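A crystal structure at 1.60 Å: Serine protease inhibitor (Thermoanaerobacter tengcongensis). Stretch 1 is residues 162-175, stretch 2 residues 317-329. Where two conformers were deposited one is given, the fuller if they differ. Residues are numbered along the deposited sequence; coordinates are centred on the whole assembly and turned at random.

Stretch 1 162-175: NAVAFDAEWETVYE
Stretch 2 317-329: SVDELGTKAGAVT

Antiparallel strands satisfy their backbone polar groups in alternating fashion, and this pair from a serine protease inhibitor illustrates the rule and its extension beyond the strand end. Strand 162-169 runs antiparallel to strand 322-329, their axes at 180° and 4.6 Å apart at closest approach, with phi mostly between -115° and -150° and psi between 105° and 150°. The register pairs Asn162 with Thr329 and ends at Glu169 with Gly322.

At each hydrogen-bonded pair both residues give an N and receive at an O. Asn162 N to Thr329 O and Thr329 N to Asn162 O are each 2.9 Å, as are Val164 N to Ala327 O and Ala327 N to Val164 O. Phe166 N reaches Ala325 O at 2.7 Å and Ala325 N reaches Phe166 O at 2.8 Å; Ala168 N to Thr323 O and Thr323 N to Ala168 O are both 3.0 Å. The intervening pairs, with CA atoms 4.1 to 4.6 Å apart, lend CA-H groups to the same carbonyls: Val328 CA lies 3.2 Å from Asn162 O, and Lys324 CA 3.2 Å from Phe166 O.

Side chains alternate between the faces. Val164, Phe166 (chi1 t, chi2 84°) and Ala168 share one with Ala325, Ala327 and Thr323 (m); Phe166 CB meets Ala325 CB at 4.2 Å. On the other, Ala163 CB lies 4.3 Å from Val328 CG2 (Val328 t), and Asp167 OD2 is 3.5 Å from Lys324 CE, the last atom modelled in that side chain.

Beyond the strand of the first stretch, Trp170 continues the bonding by two routes. Its N donates to Leu321 O at 2.9 Å, while chi1 m and chi2 119° bring NE1 to Asp319 O, also 2.9 Å, at the ring edge. Gly322 CA sits over one ring face, 3.5 Å from the centroid of the five-membered ring. Glycine suits this site: at phi 169° and psi -138°, an ideal CB would lie 1.9 Å from Ala168 O, a clash. Trp170 CZ2 also touches Val318 CG1 at 4.1 Å.

The turn in the second stretch is braced from within. Asp319 (p) accepts at OD1 from Gly322 N, 3.0 Å, and weakly from Leu321 N, 3.1 Å, while Asp319 N donates to Gly322 O at 3.0 Å. Glu171 and Thr172 make no contact with the second stretch, but the chain then returns: Tyr174 N (chi1 m, chi2 96°) donates to Glu320 O at 3.0 Å, and Val173 CG1 packs 3.9 Å from Leu321 CD1. Thus the carbonyls of Asp319, Glu320 and Leu321 each receive an N-H from the first stretch.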

# COMPACT_ATOMS: atom_id res chain seq x y z
N ASN A 162 4.31 -7.73 -5.84
CA ASN A 162 3.03 -7.92 -5.18
C ASN A 162 1.96 -7.02 -5.80
O ASN A 162 2.25 -5.90 -6.20
CB ASN A 162 3.14 -7.63 -3.69
CG ASN A 162 1.78 -7.49 -3.03
OD1 ASN A 162 1.21 -6.41 -3.01
ND2 ASN A 162 1.25 -8.60 -2.51
N ALA A 163 0.73 -7.53 -5.85
CA ALA A 163 -0.44 -6.73 -6.20
C ALA A 163 -1.56 -6.90 -5.18
O ALA A 163 -1.80 -8.00 -4.68
CB ALA A 163 -0.93 -7.08 -7.60
N VAL A 164 -2.23 -5.79 -4.87
CA VAL A 164 -3.40 -5.78 -4.00
C VAL A 164 -4.55 -5.11 -4.75
O VAL A 164 -4.35 -4.05 -5.35
CB VAL A 164 -3.12 -5.02 -2.67
CG1 VAL A 164 -4.40 -4.82 -1.86
CG2 VAL A 164 -2.10 -5.76 -1.84
N ALA A 165 -5.73 -5.74 -4.74
CA ALA A 165 -6.91 -5.16 -5.38
C ALA A 165 -8.07 -5.09 -4.39
O ALA A 165 -8.46 -6.11 -3.82
CB ALA A 165 -7.31 -5.97 -6.60
N PHE A 166 -8.60 -3.89 -4.18
CA PHE A 166 -9.71 -3.64 -3.25
C PHE A 166 -10.91 -3.10 -4.01
O PHE A 166 -10.77 -2.18 -4.82
CB PHE A 166 -9.26 -2.65 -2.17
CG PHE A 166 -10.32 -2.29 -1.16
CD1 PHE A 166 -10.55 -3.11 -0.05
CD2 PHE A 166 -11.07 -1.13 -1.30
CE1 PHE A 166 -11.52 -2.78 0.89
CE2 PHE A 166 -12.04 -0.78 -0.37
CZ PHE A 166 -12.27 -1.61 0.73
N ASP A 167 -12.08 -3.67 -3.76
CA ASP A 167 -13.31 -3.27 -4.45
C ASP A 167 -14.48 -3.52 -3.53
O ASP A 167 -14.90 -4.66 -3.34
CB ASP A 167 -13.46 -4.04 -5.76
CG ASP A 167 -14.64 -3.56 -6.61
OD1 ASP A 167 -15.52 -2.83 -6.11
OD2 ASP A 167 -14.68 -3.94 -7.80
N ALA A 168 -15.00 -2.45 -2.95
CA ALA A 168 -16.04 -2.55 -1.94
C ALA A 168 -17.16 -1.55 -2.16
O ALA A 168 -16.93 -0.45 -2.65
CB ALA A 168 -15.44 -2.38 -0.56
N GLU A 169 -18.37 -1.95 -1.80
CA GLU A 169 -19.52 -1.06 -1.80
C GLU A 169 -19.68 -0.45 -0.41
O GLU A 169 -19.39 -1.11 0.58
CB GLU A 169 -20.78 -1.85 -2.16
CG GLU A 169 -22.02 -1.01 -2.42
CD GLU A 169 -23.15 -1.80 -3.06
OE1 GLU A 169 -22.89 -2.51 -4.06
OE2 GLU A 169 -24.30 -1.71 -2.58
N TRP A 170 -20.17 0.79 -0.34
CA TRP A 170 -20.53 1.38 0.95
C TRP A 170 -21.63 0.54 1.60
O TRP A 170 -22.45 -0.04 0.91
CB TRP A 170 -21.03 2.82 0.80
CG TRP A 170 -20.02 3.76 0.25
CD1 TRP A 170 -20.11 4.48 -0.92
CD2 TRP A 170 -18.76 4.11 0.83
NE1 TRP A 170 -18.98 5.25 -1.09
CE2 TRP A 170 -18.14 5.05 -0.03
CE3 TRP A 170 -18.09 3.73 2.01
CZ2 TRP A 170 -16.89 5.60 0.25
CZ3 TRP A 170 -16.85 4.28 2.28
CH2 TRP A 170 -16.25 5.20 1.40
N GLU A 171 -21.63 0.49 2.93
CA GLU A 171 -22.72 -0.19 3.64
C GLU A 171 -24.04 0.50 3.31
O GLU A 171 -25.06 -0.16 3.10
CB GLU A 171 -22.47 -0.21 5.15
CG GLU A 171 -23.62 -0.82 5.95
CD GLU A 171 -23.40 -0.79 7.44
OE1 GLU A 171 -23.24 0.31 8.01
OE2 GLU A 171 -23.41 -1.89 8.05
N THR A 172 -24.00 1.84 3.26
CA THR A 172 -25.10 2.64 2.76
C THR A 172 -24.58 3.45 1.58
O THR A 172 -23.80 4.39 1.76
CB THR A 172 -25.64 3.62 3.83
OG1 THR A 172 -25.87 2.92 5.06
CG2 THR A 172 -26.93 4.28 3.37
N VAL A 173 -24.98 3.08 0.36
CA VAL A 173 -24.57 3.84 -0.82
C VAL A 173 -25.17 5.25 -0.80
O VAL A 173 -26.19 5.48 -0.15
CB VAL A 173 -24.90 3.12 -2.16
CG1 VAL A 173 -24.07 1.85 -2.31
CG2 VAL A 173 -26.38 2.80 -2.28
N TYR A 174 -24.52 6.17 -1.50
CA TYR A 174 -25.02 7.54 -1.59
C TYR A 174 -26.10 7.64 -2.64
O TYR A 174 -25.84 7.44 -3.84
CB TYR A 174 -23.89 8.49 -1.94
CG TYR A 174 -22.81 8.66 -0.89
CD1 TYR A 174 -21.63 7.91 -0.95
CD2 TYR A 174 -22.96 9.58 0.14
CE1 TYR A 174 -20.63 8.07 0.00
CE2 TYR A 174 -21.96 9.75 1.10
CZ TYR A 174 -20.80 8.99 1.02
OH TYR A 174 -19.80 9.15 1.94
N GLU A 175 -27.32 7.95 -2.21
CA GLU A 175 -28.43 8.19 -3.12
C GLU A 175 -28.23 9.52 -3.85
O GLU A 175 -27.50 10.38 -3.36
CB GLU A 175 -29.77 8.21 -2.37
CG GLU A 175 -30.16 6.88 -1.73
CD GLU A 175 -30.33 5.75 -2.73
OE1 GLU A 175 -30.99 5.96 -3.78
OE2 GLU A 175 -29.81 4.64 -2.46
N SER A 317 -10.31 5.07 -6.58
CA SER A 317 -11.48 5.79 -7.05
C SER A 317 -12.56 5.65 -5.98
O SER A 317 -12.96 4.54 -5.63
CB SER A 317 -11.97 5.25 -8.39
OG SER A 317 -13.06 6.01 -8.89
N VAL A 318 -13.00 6.79 -5.45
CA VAL A 318 -14.08 6.85 -4.46
C VAL A 318 -15.29 7.50 -5.12
O VAL A 318 -15.20 8.60 -5.66
CB VAL A 318 -13.65 7.66 -3.22
CG1 VAL A 318 -14.83 7.97 -2.31
CG2 VAL A 318 -12.56 6.92 -2.44
N ASP A 319 -16.43 6.81 -5.07
CA ASP A 319 -17.66 7.36 -5.65
C ASP A 319 -18.89 7.04 -4.81
O ASP A 319 -18.78 6.67 -3.63
CB ASP A 319 -17.84 6.90 -7.11
CG ASP A 319 -17.98 5.39 -7.26
OD1 ASP A 319 -18.24 4.67 -6.27
OD2 ASP A 319 -17.83 4.92 -8.40
N GLU A 320 -20.07 7.18 -5.42
CA GLU A 320 -21.35 7.04 -4.73
C GLU A 320 -21.63 5.59 -4.31
O GLU A 320 -22.32 5.35 -3.32
CB GLU A 320 -22.49 7.63 -5.58
CG GLU A 320 -22.89 6.83 -6.84
CD GLU A 320 -21.86 6.87 -7.97
OE1 GLU A 320 -20.96 7.74 -7.98
OE2 GLU A 320 -21.96 6.00 -8.86
N LEU A 321 -21.07 4.65 -5.06
CA LEU A 321 -21.25 3.22 -4.80
C LEU A 321 -20.27 2.66 -3.78
O LEU A 321 -20.62 1.78 -2.99
CB LEU A 321 -21.18 2.42 -6.11
CG LEU A 321 -21.36 0.90 -6.13
CD1 LEU A 321 -22.77 0.49 -5.76
CD2 LEU A 321 -20.98 0.33 -7.50
N GLY A 322 -19.03 3.15 -3.79
CA GLY A 322 -18.02 2.62 -2.88
C GLY A 322 -16.62 3.10 -3.18
O GLY A 322 -16.40 4.29 -3.47
N THR A 323 -15.67 2.18 -3.10
CA THR A 323 -14.27 2.49 -3.35
C THR A 323 -13.58 1.32 -4.04
O THR A 323 -13.80 0.17 -3.69
CB THR A 323 -13.52 2.83 -2.03
OG1 THR A 323 -14.15 3.94 -1.39
CG2 THR A 323 -12.05 3.17 -2.29
N LYS A 324 -12.77 1.64 -5.04
CA LYS A 324 -11.87 0.67 -5.65
C LYS A 324 -10.48 1.22 -5.46
O LYS A 324 -10.23 2.40 -5.72
CB LYS A 324 -12.15 0.51 -7.15
CG LYS A 324 -13.47 -0.15 -7.49
CD LYS A 324 -13.71 -0.15 -8.99
CE LYS A 324 -15.01 -0.86 -9.34
N ALA A 325 -9.56 0.38 -5.00
CA ALA A 325 -8.18 0.79 -4.79
C ALA A 325 -7.26 -0.35 -5.20
O ALA A 325 -7.59 -1.52 -5.04
CB ALA A 325 -7.95 1.17 -3.34
N GLY A 326 -6.11 0.02 -5.77
CA GLY A 326 -5.16 -0.96 -6.26
C GLY A 326 -3.73 -0.55 -5.95
O GLY A 326 -3.43 0.64 -5.87
N ALA A 327 -2.87 -1.54 -5.78
CA ALA A 327 -1.46 -1.29 -5.52
C ALA A 327 -0.58 -2.36 -6.12
O ALA A 327 -0.96 -3.53 -6.20
CB ALA A 327 -1.20 -1.17 -4.03
N VAL A 328 0.59 -1.94 -6.57
CA VAL A 328 1.64 -2.86 -6.97
C VAL A 328 2.92 -2.40 -6.30
O VAL A 328 3.19 -1.20 -6.22
CB VAL A 328 1.84 -2.90 -8.50
CG1 VAL A 328 3.05 -3.76 -8.87
CG2 VAL A 328 0.58 -3.43 -9.20
N THR A 329 3.67 -3.37 -5.78
CA THR A 329 5.03 -3.11 -5.32
C THR A 329 5.97 -4.06 -6.05
O THR A 329 5.77 -5.27 -6.05
CB THR A 329 5.18 -3.31 -3.79
OG1 THR A 329 4.12 -2.62 -3.12
CG2 THR A 329 6.52 -2.77 -3.31